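Local atomic coordinates of chromosomal replication initiator protein DnaA (Helicobacter pylori, PDB entry 2WP0), a protein that probably initiates and regulates chromosomal replication by binding the origin oriC as ATP-DnaA, its domain I, in this piece, being involved in oligomerization and binding of regulators. Residues E27-Q32 and T56-K61; I69-K74 and H81-R86. One frame throughout, in Å; residues are numbered along the deposited sequence.

Contact 1. Residues E27-Q32 and T56-K61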
ATOM      1  N   GLU D  27     -27.853 -21.641 -14.845  1.00 59.01           N
ATOM      2  CA  GLU D  27     -27.385 -21.519 -16.226  1.00 58.13           C
ATOM      3  C   GLU D  27     -25.865 -21.501 -16.286  1.00 53.73           C
ATOM      4  O   GLU D  27     -25.237 -22.340 -16.927  1.00 53.71           O
ATOM      5  CB  GLU D  27     -27.936 -20.239 -16.852  1.00 56.47           C
ATOM      6  CG  GLU D  27     -28.382 -20.417 -18.280  1.00 58.12           C
ATOM      7  CD  GLU D  27     -29.853 -20.816 -18.388  1.00 63.44           C
ATOM      8  OE1 GLU D  27     -30.721 -19.963 -18.075  1.00 64.79           O
ATOM      9  OE2 GLU D  27     -30.149 -21.970 -18.795  1.00 65.50           O
ATOM     10  N   ASN D  28     -25.285 -20.539 -15.590  1.00 42.61           N
ATOM     11  CA  ASN D  28     -23.846 -20.366 -15.570  1.00 38.73           C
ATOM     12  C   ASN D  28     -23.090 -21.542 -14.967  1.00 39.63           C
ATOM     13  O   ASN D  28     -21.962 -21.838 -15.356  1.00 37.53           O
ATOM     14  CB  ASN D  28     -23.487 -19.086 -14.817  1.00 36.09           C
ATOM     15  CG  ASN D  28     -23.965 -17.825 -15.531  1.00 34.60           C
ATOM     16  OD1 ASN D  28     -24.070 -16.765 -14.920  1.00 35.16           O
ATOM     17  ND2 ASN D  28     -24.247 -17.936 -16.837  1.00 33.42           N
ATOM     18  N   TYR D  29     -23.704 -22.213 -14.004  1.00 32.52           N
ATOM     19  CA  TYR D  29     -23.005 -23.264 -13.274  1.00 33.06           C
ATOM     20  C   TYR D  29     -23.625 -24.626 -13.545  1.00 36.89           C
ATOM     21  O   TYR D  29     -23.066 -25.434 -14.294  1.00 36.88           O
ATOM     22  CB  TYR D  29     -22.934 -22.952 -11.756  1.00 32.85           C
ATOM     23  CG  TYR D  29     -21.997 -21.804 -11.437  1.00 36.18           C
ATOM     24  CD1 TYR D  29     -20.603 -21.968 -11.512  1.00 28.67           C
ATOM     25  CD2 TYR D  29     -22.489 -20.555 -11.083  1.00 30.34           C
ATOM     26  CE1 TYR D  29     -19.742 -20.925 -11.230  1.00 32.86           C
ATOM     27  CE2 TYR D  29     -21.629 -19.503 -10.802  1.00 26.12           C
ATOM     28  CZ  TYR D  29     -20.264 -19.697 -10.876  1.00 31.52           C
ATOM     29  OH  TYR D  29     -19.423 -18.653 -10.611  1.00 29.85           O
ATOM     30  N   PHE D  30     -24.787 -24.860 -12.947  1.00 41.98           N
ATOM     31  CA  PHE D  30     -25.316 -26.216 -12.829  1.00 43.86           C
ATOM     32  C   PHE D  30     -25.545 -26.946 -14.153  1.00 44.48           C
ATOM     33  O   PHE D  30     -25.289 -28.141 -14.247  1.00 45.53           O
ATOM     34  CB  PHE D  30     -26.576 -26.224 -11.974  1.00 44.30           C
ATOM     35  CG  PHE D  30     -26.322 -25.921 -10.537  1.00 44.30           C
ATOM     36  CD1 PHE D  30     -25.756 -26.871  -9.705  1.00 45.56           C
ATOM     37  CD2 PHE D  30     -26.643 -24.686 -10.008  1.00 43.65           C
ATOM     38  CE1 PHE D  30     -25.530 -26.599  -8.361  1.00 46.12           C
ATOM     39  CE2 PHE D  30     -26.413 -24.399  -8.657  1.00 43.43           C
ATOM     40  CZ  PHE D  30     -25.865 -25.358  -7.838  1.00 44.85           C
ATOM     41  N   SER D  31     -26.015 -26.228 -15.166  1.00 37.54           N
ATOM     42  CA  SER D  31     -26.269 -26.826 -16.472  1.00 38.49           C
ATOM     43  C   SER D  31     -25.049 -27.552 -17.068  1.00 38.34           C
ATOM     44  O   SER D  31     -25.195 -28.525 -17.823  1.00 39.92           O
ATOM     45  CB  SER D  31     -26.707 -25.736 -17.430  1.00 38.55           C
ATOM     46  OG  SER D  31     -25.901 -24.588 -17.244  1.00 35.96           O
ATOM     47  N   GLN D  32     -23.855 -27.066 -16.717  1.00 57.15           N
ATOM     48  CA  GLN D  32     -22.581 -27.576 -17.232  1.00 56.15           C
ATOM     49  C   GLN D  32     -22.086 -28.834 -16.530  1.00 57.45           C
ATOM     50  O   GLN D  32     -21.067 -29.420 -16.912  1.00 57.13           O
ATOM     51  CB  GLN D  32     -21.513 -26.507 -17.069  1.00 53.29           C
ATOM     52  CG  GLN D  32     -21.826 -25.176 -17.728  1.00 51.45           C
ATOM     53  CD  GLN D  32     -20.567 -24.362 -17.946  1.00 49.94           C
ATOM     54  OE1 GLN D  32     -19.630 -24.809 -18.617  1.00 49.27           O
ATOM     55  NE2 GLN D  32     -20.528 -23.171 -17.372  1.00 49.73           N
ATOM     56  N   THR D  56     -14.253 -26.464  -9.029  1.00 34.56           N
ATOM     57  CA  THR D  56     -13.915 -25.891  -7.730  1.00 32.29           C
ATOM     58  C   THR D  56     -14.967 -24.922  -7.206  1.00 32.33           C
ATOM     59  O   THR D  56     -15.332 -24.981  -6.028  1.00 33.02           O
ATOM     60  CB  THR D  56     -12.542 -25.197  -7.771  1.00 28.90           C
ATOM     61  OG1 THR D  56     -11.529 -26.189  -7.920  1.00 28.41           O
ATOM     62  CG2 THR D  56     -12.279 -24.415  -6.489  1.00 26.64           C
ATOM     63  N   THR D  57     -15.452 -24.030  -8.070  1.00 25.74           N
ATOM     64  CA  THR D  57     -16.424 -23.015  -7.643  1.00 27.53           C
ATOM     65  C   THR D  57     -17.749 -23.645  -7.279  1.00 29.46           C
ATOM     66  O   THR D  57     -18.325 -23.373  -6.223  1.00 30.03           O
ATOM     67  CB  THR D  57     -16.654 -21.959  -8.721  1.00 26.44           C
ATOM     68  OG1 THR D  57     -15.391 -21.361  -9.054  1.00 23.81           O
ATOM     69  CG2 THR D  57     -17.638 -20.889  -8.218  1.00 24.90           C
ATOM     70  N   ILE D  58     -18.219 -24.502  -8.169  1.00 27.95           N
ATOM     71  CA  ILE D  58     -19.417 -25.236  -7.886  1.00 32.09           C
ATOM     72  C   ILE D  58     -19.226 -25.916  -6.527  1.00 32.59           C
ATOM     73  O   ILE D  58     -19.997 -25.654  -5.597  1.00 34.48           O
ATOM     74  CB  ILE D  58     -19.734 -26.253  -8.996  1.00 34.96           C
ATOM     75  CG1 ILE D  58     -20.111 -25.542 -10.282  1.00 35.50           C
ATOM     76  CG2 ILE D  58     -20.890 -27.133  -8.607  1.00 39.58           C
ATOM     77  CD1 ILE D  58     -20.568 -26.501 -11.330  1.00 38.25           C
ATOM     78  N   THR D  59     -18.195 -26.759  -6.405  1.00 25.67           N
ATOM     79  CA  THR D  59     -17.976 -27.518  -5.165  1.00 23.42           C
ATOM     80  C   THR D  59     -17.985 -26.602  -3.926  1.00 21.65           C
ATOM     81  O   THR D  59     -18.615 -26.905  -2.915  1.00 21.46           O
ATOM     82  CB  THR D  59     -16.666 -28.331  -5.178  1.00 19.65           C
ATOM     83  OG1 THR D  59     -16.839 -29.562  -5.883  1.00 20.79           O
ATOM     84  CG2 THR D  59     -16.265 -28.662  -3.767  1.00 16.06           C
ATOM     85  N   ALA D  60     -17.300 -25.466  -4.025  1.00 28.29           N
ATOM     86  CA  ALA D  60     -17.247 -24.512  -2.922  1.00 29.42           C
ATOM     87  C   ALA D  60     -18.602 -23.848  -2.631  1.00 29.51           C
ATOM     88  O   ALA D  60     -18.983 -23.699  -1.474  1.00 29.91           O
ATOM     89  CB  ALA D  60     -16.143 -23.457  -3.156  1.00 25.49           C
ATOM     90  N   LYS D  61     -19.346 -23.439  -3.649  1.00 38.59           N
ATOM     91  CA  LYS D  61     -20.560 -22.697  -3.331  1.00 41.09           C
ATOM     92  C   LYS D  61     -21.872 -23.480  -3.337  1.00 46.48           C
ATOM     93  O   LYS D  61     -22.878 -22.981  -2.843  1.00 49.11           O
ATOM     94  CB  LYS D  61     -20.671 -21.387  -4.126  1.00 38.75           C
ATOM     95  CG  LYS D  61     -20.542 -21.502  -5.622  1.00 38.15           C
ATOM     96  CD  LYS D  61     -20.888 -20.161  -6.268  1.00 36.36           C
ATOM     97  CE  LYS D  61     -20.350 -19.006  -5.441  1.00 32.87           C
ATOM     98  NZ  LYS D  61     -21.362 -17.917  -5.351  1.00 32.83           N
TER
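Tyr29 OH hydrogen-bonds to the backbone of a different protein in the assembly, probably the DnaA regulator HobA, and the CG2 methyl of Thr57 packs against that OH at 3.7 Å. The same methyl is 3.7 Å from Tyr29 CE1, with the two side chains crossing near a right angle. Thr57 keeps its polar end out of this meeting. With chi1 at -57°, OG1 lies beside the backbone N and bonds Val53 O one turn earlier, while CG2 is turned to the phenol. Further in along the ring, Ile58 CG1 sits 3.8 Å from Tyr29 CD1, and Ile58 CD1 lies 4.0 Å from Tyr29 O. Within residues 27-32, Gln32 NE2 donates to Asn28 O (2.8 Å, N-H...O 148°), approaching from above the carbonyl plane but nearly within its own amide plane. NE2 also bonds to the backbone of the other protein. Tyr29 thus joins helices 23-30 and 52-71 by van der Waals packing, with no hydrogen bond found between the two segments. The apolar flank of its ring packs inside the domain I fold, while its one side-chain polar group is used by the bound protein.

Contact 2. Residues I69-K74 and H81-R86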
ATOM      1  N   ILE D  69     -30.129 -31.367  -1.341  1.00 48.62           N
ATOM      2  CA  ILE D  69     -31.012 -31.766  -2.439  1.00 49.74           C
ATOM      3  C   ILE D  69     -31.040 -33.274  -2.739  1.00 51.41           C
ATOM      4  O   ILE D  69     -32.116 -33.855  -2.887  1.00 53.86           O
ATOM      5  CB  ILE D  69     -30.634 -31.018  -3.730  1.00 48.00           C
ATOM      6  CG1 ILE D  69     -30.877 -29.515  -3.563  1.00 45.82           C
ATOM      7  CG2 ILE D  69     -31.385 -31.604  -4.924  1.00 48.39           C
ATOM      8  CD1 ILE D  69     -30.620 -28.726  -4.809  1.00 42.47           C
ATOM      9  N   LEU D  70     -29.861 -33.892  -2.832  1.00 55.12           N
ATOM     10  CA  LEU D  70     -29.750 -35.320  -3.124  1.00 56.02           C
ATOM     11  C   LEU D  70     -30.276 -36.218  -1.998  1.00 57.79           C
ATOM     12  O   LEU D  70     -31.090 -37.119  -2.248  1.00 60.31           O
ATOM     13  CB  LEU D  70     -28.307 -35.696  -3.446  1.00 52.39           C
ATOM     14  CG  LEU D  70     -27.801 -35.396  -4.853  1.00 51.29           C
ATOM     15  CD1 LEU D  70     -26.425 -36.024  -5.085  1.00 50.49           C
ATOM     16  CD2 LEU D  70     -28.802 -35.902  -5.875  1.00 54.24           C
ATOM     17  N   SER D  71     -29.808 -35.978  -0.769  1.00 61.26           N
ATOM     18  CA  SER D  71     -30.234 -36.753   0.400  1.00 62.89           C
ATOM     19  C   SER D  71     -31.743 -36.694   0.612  1.00 67.05           C
ATOM     20  O   SER D  71     -32.362 -37.669   1.047  1.00 69.45           O
ATOM     21  CB  SER D  71     -29.547 -36.241   1.664  1.00 60.90           C
ATOM     22  OG  SER D  71     -28.143 -36.293   1.548  1.00 56.58           O
ATOM     23  N   GLN D  72     -32.323 -35.537   0.311  1.00 73.45           N
ATOM     24  CA  GLN D  72     -33.737 -35.285   0.534  1.00 75.82           C
ATOM     25  C   GLN D  72     -34.621 -35.848  -0.586  1.00 76.91           C
ATOM     26  O   GLN D  72     -35.847 -35.690  -0.548  1.00 77.36           O
ATOM     27  CB  GLN D  72     -33.975 -33.779   0.678  1.00 74.60           C
ATOM     28  CG  GLN D  72     -35.425 -33.406   0.880  1.00 76.72           C
ATOM     29  CD  GLN D  72     -35.811 -32.184   0.092  1.00 73.52           C
ATOM     30  OE1 GLN D  72     -34.952 -31.368  -0.268  1.00 71.22           O
ATOM     31  NE2 GLN D  72     -37.106 -32.044  -0.186  1.00 73.11           N
ATOM     32  N   ASN D  73     -34.010 -36.507  -1.574  1.00 82.61           N
ATOM     33  CA  ASN D  73     -34.770 -37.101  -2.679  1.00 84.05           C
ATOM     34  C   ASN D  73     -34.371 -38.537  -3.056  1.00 85.10           C
ATOM     35  O   ASN D  73     -33.250 -38.970  -2.796  1.00 83.86           O
ATOM     36  CB  ASN D  73     -34.715 -36.191  -3.909  1.00 81.16           C
ATOM     37  CG  ASN D  73     -35.757 -35.087  -3.868  1.00 78.92           C
ATOM     38  OD1 ASN D  73     -36.959 -35.350  -3.900  1.00 79.80           O
ATOM     39  ND2 ASN D  73     -35.301 -33.843  -3.803  1.00 76.10           N
ATOM     40  N   LYS D  74     -35.307 -39.274  -3.648  1.00110.95           N
ATOM     41  CA  LYS D  74     -34.990 -40.544  -4.285  1.00110.67           C
ATOM     42  C   LYS D  74     -34.232 -40.181  -5.550  1.00108.12           C
ATOM     43  O   LYS D  74     -34.307 -39.042  -5.991  1.00131.58           O
ATOM     44  CB  LYS D  74     -36.266 -41.274  -4.690  1.00113.40           C
ATOM     45  CG  LYS D  74     -36.721 -40.953  -6.123  1.00113.42           C
ATOM     46  CD  LYS D  74     -37.430 -39.609  -6.220  1.00110.68           C
ATOM     47  CE  LYS D  74     -38.883 -39.730  -5.789  1.00111.36           C
ATOM     48  NZ  LYS D  74     -39.567 -38.409  -5.758  1.00112.18           N
ATOM     49  N   HIS D  81     -28.997 -42.158   3.232  1.00 87.83           N
ATOM     50  CA  HIS D  81     -29.866 -41.183   3.842  1.00 89.42           C
ATOM     51  C   HIS D  81     -29.109 -39.855   3.941  1.00 87.72           C
ATOM     52  O   HIS D  81     -29.598 -38.883   4.522  1.00143.67           O
ATOM     53  CB  HIS D  81     -30.339 -41.682   5.214  1.00 90.56           C
ATOM     54  CG  HIS D  81     -30.834 -43.104   5.209  1.00 91.83           C
ATOM     55  ND1 HIS D  81     -30.360 -44.060   6.082  1.00 91.16           N
ATOM     56  CD2 HIS D  81     -31.740 -43.730   4.421  1.00 93.74           C
ATOM     57  CE1 HIS D  81     -30.969 -45.211   5.845  1.00 92.63           C
ATOM     58  NE2 HIS D  81     -31.808 -45.039   4.844  1.00 94.20           N
ATOM     59  N   SER D  82     -27.920 -39.823   3.335  1.00 91.94           N
ATOM     60  CA  SER D  82     -27.016 -38.682   3.437  1.00 87.96           C
ATOM     61  C   SER D  82     -26.022 -38.550   2.272  1.00 84.52           C
ATOM     62  O   SER D  82     -24.945 -37.961   2.450  1.00 80.17           O
ATOM     63  CB  SER D  82     -26.233 -38.765   4.751  1.00 84.50           C
ATOM     64  OG  SER D  82     -25.500 -37.575   4.996  1.00 81.04           O
ATOM     65  N   VAL D  83     -26.392 -39.057   1.094  1.00 64.37           N
ATOM     66  CA  VAL D  83     -25.507 -39.099  -0.088  1.00 61.85           C
ATOM     67  C   VAL D  83     -24.516 -37.937  -0.258  1.00 58.48           C
ATOM     68  O   VAL D  83     -24.888 -36.765  -0.184  1.00 59.91           O
ATOM     69  CB  VAL D  83     -26.319 -39.273  -1.397  1.00 65.89           C
ATOM     70  CG1 VAL D  83     -26.861 -37.947  -1.869  1.00 69.40           C
ATOM     71  CG2 VAL D  83     -25.453 -39.907  -2.479  1.00 63.86           C
ATOM     72  N   ASP D  84     -23.253 -38.296  -0.480  1.00 68.51           N
ATOM     73  CA  ASP D  84     -22.151 -37.349  -0.658  1.00 64.94           C
ATOM     74  C   ASP D  84     -22.066 -36.972  -2.140  1.00 66.14           C
ATOM     75  O   ASP D  84     -22.413 -37.773  -3.011  1.00 68.32           O
ATOM     76  CB  ASP D  84     -20.840 -38.008  -0.177  1.00 60.19           C
ATOM     77  CG  ASP D  84     -19.648 -37.047  -0.132  1.00 56.63           C
ATOM     78  OD1 ASP D  84     -19.844 -35.810  -0.119  1.00 57.27           O
ATOM     79  OD2 ASP D  84     -18.495 -37.548  -0.094  1.00 53.40           O
ATOM     80  N   VAL D  85     -21.627 -35.753  -2.440  1.00 64.34           N
ATOM     81  CA  VAL D  85     -21.421 -35.368  -3.830  1.00 65.27           C
ATOM     82  C   VAL D  85     -19.944 -35.115  -4.102  1.00 61.07           C
ATOM     83  O   VAL D  85     -19.240 -34.506  -3.284  1.00 58.23           O
ATOM     84  CB  VAL D  85     -22.246 -34.135  -4.234  1.00 68.79           C
ATOM     85  CG1 VAL D  85     -23.730 -34.403  -4.063  1.00 73.45           C
ATOM     86  CG2 VAL D  85     -21.826 -32.936  -3.419  1.00 67.21           C
ATOM     87  N   ARG D  86     -19.479 -35.612  -5.244  1.00 84.77           N
ATOM     88  CA  ARG D  86     -18.115 -35.388  -5.678  1.00 81.43           C
ATOM     89  C   ARG D  86     -18.151 -34.989  -7.134  1.00 83.63           C
ATOM     90  O   ARG D  86     -18.533 -35.781  -7.985  1.00 86.03           O
ATOM     91  CB  ARG D  86     -17.282 -36.656  -5.518  1.00 79.21           C
ATOM     92  CG  ARG D  86     -15.816 -36.490  -5.936  1.00 75.79           C
ATOM     93  CD  ARG D  86     -14.929 -36.236  -4.705  1.00 74.20           C
ATOM     94  NE  ARG D  86     -15.104 -37.252  -3.675  1.00 73.75           N
ATOM     95  CZ  ARG D  86     -14.596 -37.190  -2.442  1.00 72.59           C
ATOM     96  NH1 ARG D  86     -13.857 -36.147  -2.074  1.00 72.03           N
ATOM     97  NH2 ARG D  86     -14.831 -38.173  -1.562  1.00 71.50           N
TER
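Leu70 meets Val83 and Val85 in the apolar part of this contact. The two valines are two residues apart, each with CB directed toward residues 69-74, and Leu70 packs on both through its CD1 branch. Leu70 CD1 lies 3.8 Å from Val83 CG1, and Leu70 CG is 4.0 Å from the same methyl; the exact spacing to Val85 CG1 is doubtful. The first torsion of Val85 (chi1 -60°) sets CG1 opposite the carbonyl carbon, on the branch that meets the leucine. Ser71 adds van der Waals contacts with the 81-83 backbone: its CB is 3.9 Å from His81 O, and its OG comes within 3.3 Å of Val83 N, at an angle too poor for a hydrogen bond. The true hydrogen bonds run inside the helix and its end. Ser71 OG bonds to Lys67 O, and within residues 69-74 Asn73 N donates to Leu70 O at 3.1 Å, while Asn73 ND2 makes a weak bond to Ile69 O. Helix 52-71 finishes beside the approach to strand 84-89, the strand that completes the beta-alpha-beta unit begun by strand 44-49. Leu70 also rests on Ala45 of that first strand, Val85 touches Phe47 and Leu66, and Ile69 touches Leu14 of helix 6-16.

Helix 52-71 carries one segment of each contact: its first half meets residues 27-32, of and after helix 23-30, in contact 1, and its C-terminal end meets the approach to strand 84-89 in contact 2. The two centres lie about 17 Å apart, on opposite sides of the chain's centre, and the nearest atoms remain about 6 Å from each other, so neither contact touches the other. They also follow in series along the sequence, contact 1 closing before contact 2 opens. Their surroundings differ. Other protein chains reach residues 27-32 and 56-61, whereas none in the assembly touches 69-74 or 81-86. Contact 1 therefore borders a partner-binding surface of domain I, and contact 2 is packing within the domain.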